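Local coordinates for threonine synthase (Brucella melitensis bv. 1, PDB 4F4F), which probably catalyses the pyridoxal-phosphate-dependent conversion of O-phospho-L-homoserine and water to L-threonine and phosphate, the last step of threonine biosynthesis, at residues 237-242 against 410-415. Numbering follows the deposited sequence.
Sequences VYYFTA and VVLATA. With PLP (pyridoxal-5'-phosphate), chain C.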
# COMPACT_ATOMS: atom_id res chain seq x y z
N VAL A 237 2.37 -6.76 9.48
CA VAL A 237 1.71 -7.81 10.19
C VAL A 237 1.61 -9.10 9.38
O VAL A 237 1.89 -10.18 9.89
CB VAL A 237 0.31 -7.36 10.68
CG1 VAL A 237 -0.38 -8.51 11.41
CG2 VAL A 237 0.43 -6.15 11.65
N TYR A 238 1.18 -9.00 8.12
CA TYR A 238 0.88 -10.23 7.39
C TYR A 238 2.14 -11.01 7.01
O TYR A 238 2.08 -12.21 6.74
CB TYR A 238 -0.07 -10.02 6.24
CG TYR A 238 0.30 -8.95 5.28
CD1 TYR A 238 1.35 -9.11 4.41
CD2 TYR A 238 -0.49 -7.82 5.16
CE1 TYR A 238 1.67 -8.10 3.49
CE2 TYR A 238 -0.18 -6.84 4.24
CZ TYR A 238 0.89 -6.99 3.42
OH TYR A 238 1.17 -5.98 2.49
N TYR A 239 3.29 -10.34 7.04
CA TYR A 239 4.56 -11.08 6.91
C TYR A 239 4.77 -11.99 8.12
O TYR A 239 5.05 -13.17 7.96
CB TYR A 239 5.73 -10.15 6.74
CG TYR A 239 5.70 -9.46 5.43
CD1 TYR A 239 6.28 -10.03 4.31
CD2 TYR A 239 5.11 -8.21 5.30
CE1 TYR A 239 6.25 -9.38 3.10
CE2 TYR A 239 5.03 -7.57 4.07
CZ TYR A 239 5.64 -8.17 2.98
OH TYR A 239 5.64 -7.54 1.79
N PHE A 240 4.52 -11.47 9.32
CA PHE A 240 4.51 -12.31 10.50
C PHE A 240 3.48 -13.45 10.47
O PHE A 240 3.80 -14.61 10.76
CB PHE A 240 4.30 -11.48 11.78
CG PHE A 240 5.57 -10.78 12.27
CD1 PHE A 240 5.98 -9.57 11.72
CD2 PHE A 240 6.32 -11.32 13.28
CE1 PHE A 240 7.11 -8.92 12.18
CE2 PHE A 240 7.47 -10.70 13.72
CZ PHE A 240 7.86 -9.50 13.19
N THR A 241 2.23 -13.13 10.15
CA THR A 241 1.18 -14.16 10.24
C THR A 241 1.42 -15.28 9.20
O THR A 241 1.28 -16.47 9.50
CB THR A 241 -0.23 -13.56 10.16
OG1 THR A 241 -0.42 -12.89 8.89
CG2 THR A 241 -0.46 -12.59 11.36
N ALA A 242 1.75 -14.91 7.97
CA ALA A 242 2.10 -15.91 6.95
C ALA A 242 3.29 -16.76 7.38
O ALA A 242 3.25 -17.99 7.29
CB ALA A 242 2.38 -15.23 5.62
N VAL A 410 6.12 -17.41 -0.38
CA VAL A 410 4.83 -16.82 -0.24
C VAL A 410 4.76 -15.69 -1.25
O VAL A 410 5.61 -14.76 -1.25
CB VAL A 410 4.66 -16.27 1.16
CG1 VAL A 410 3.32 -15.54 1.26
CG2 VAL A 410 4.77 -17.41 2.20
N VAL A 411 3.78 -15.77 -2.14
CA VAL A 411 3.56 -14.75 -3.14
C VAL A 411 2.34 -13.95 -2.68
O VAL A 411 1.30 -14.52 -2.44
CB VAL A 411 3.24 -15.37 -4.52
CG1 VAL A 411 3.06 -14.29 -5.58
CG2 VAL A 411 4.33 -16.36 -4.95
N LEU A 412 2.49 -12.65 -2.60
CA LEU A 412 1.39 -11.76 -2.22
C LEU A 412 0.42 -11.59 -3.39
O LEU A 412 0.81 -11.12 -4.49
CB LEU A 412 1.92 -10.40 -1.77
CG LEU A 412 2.39 -10.20 -0.33
CD1 LEU A 412 3.28 -11.33 0.15
CD2 LEU A 412 2.98 -8.79 -0.07
N ALA A 413 -0.82 -12.00 -3.15
CA ALA A 413 -1.91 -11.74 -4.07
C ALA A 413 -2.62 -10.43 -3.66
O ALA A 413 -3.34 -10.38 -2.69
CB ALA A 413 -2.88 -12.92 -4.13
N THR A 414 -2.41 -9.38 -4.45
CA THR A 414 -2.74 -8.04 -4.05
C THR A 414 -4.13 -7.56 -4.48
O THR A 414 -4.54 -6.50 -4.06
CB THR A 414 -1.67 -7.05 -4.60
OG1 THR A 414 -1.50 -7.27 -5.99
CG2 THR A 414 -0.30 -7.28 -3.93
N ALA A 415 -4.83 -8.31 -5.32
CA ALA A 415 -6.22 -7.99 -5.71
C ALA A 415 -6.95 -9.25 -6.08
O ALA A 415 -6.33 -10.18 -6.57
CB ALA A 415 -6.27 -7.04 -6.89
N1 PLP C . -0.89 -4.67 -6.64
C2 PLP C . -2.12 -4.05 -6.45
C2A PLP C . -3.45 -4.71 -6.74
C3 PLP C . -2.15 -2.66 -5.91
O3 PLP C . -3.37 -2.04 -5.71
C4 PLP C . -0.82 -2.00 -5.63
C4A PLP C . -0.71 -0.62 -5.07
C5 PLP C . 0.43 -2.76 -5.85
C6 PLP C . 0.31 -4.09 -6.35
C5A PLP C . 1.78 -2.11 -5.51
O4P PLP C . 1.97 -1.80 -4.07
P PLP C . 3.19 -0.91 -3.41
O1P PLP C . 4.46 -1.52 -3.97
O2P PLP C . 2.91 0.49 -3.90
O3P PLP C . 3.09 -1.01 -1.91
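Thr414 OG1 donates a hydrogen bond of 2.7 Å to N1 of the PLP ring, just past the end of strand 410-413. Its chi1 of 51° sets OG1 between the backbone N and the carbonyl carbon. A hydroxyl donor suits a pyridine nitrogen acting as acceptor, consistent with an unprotonated ring, as in fold-type II PLP enzymes. Beside it the short side chain of Ala415 fits against the cofactor methyl, CB lying 3.7 Å from PLP C2A.

Leu412, two residues before Thr414, supplies most of the strand's packing surface toward helix 237-242. One methyl, CD2, reaches both tyrosines: it lies 3.5 Å from Tyr239 OH and 3.9 Å from Tyr238 CE1, and the leucine crosses each side chain at about a right angle. Tyrosine suits both helix positions because its long ring spans the gap to the strand while its hydroxyl finds a polar partner in the buried interior. Tyr239 OH is hydrogen-bonded to the carbonyl O of Asp264, whose backbone N holds PLP, so this phenol belongs to the second shell of the cofactor site; Tyr238 OH is hydrogen-bonded to Gln235 NE2. Where the backbones come nearest, the short Ala242 leaves room for the branched Val410; its CB lies 4.5 Å from Val410 CG1, a loose apolar contact.

The axes of segments 237-242 and 410-413 come within 10.9 Å, their N-to-C directions 136° apart. Strand 409-413 runs between parallel neighbours 103-107 and 253-258 in the mixed sheet and delivers Thr414 to the cofactor at its C-terminal end. Val410 and Leu412 face helix 236-245, joined by Leu106 and Val257, whereas Val411 and Ala413 pack against helix 390-402, an alpha/beta/alpha layering.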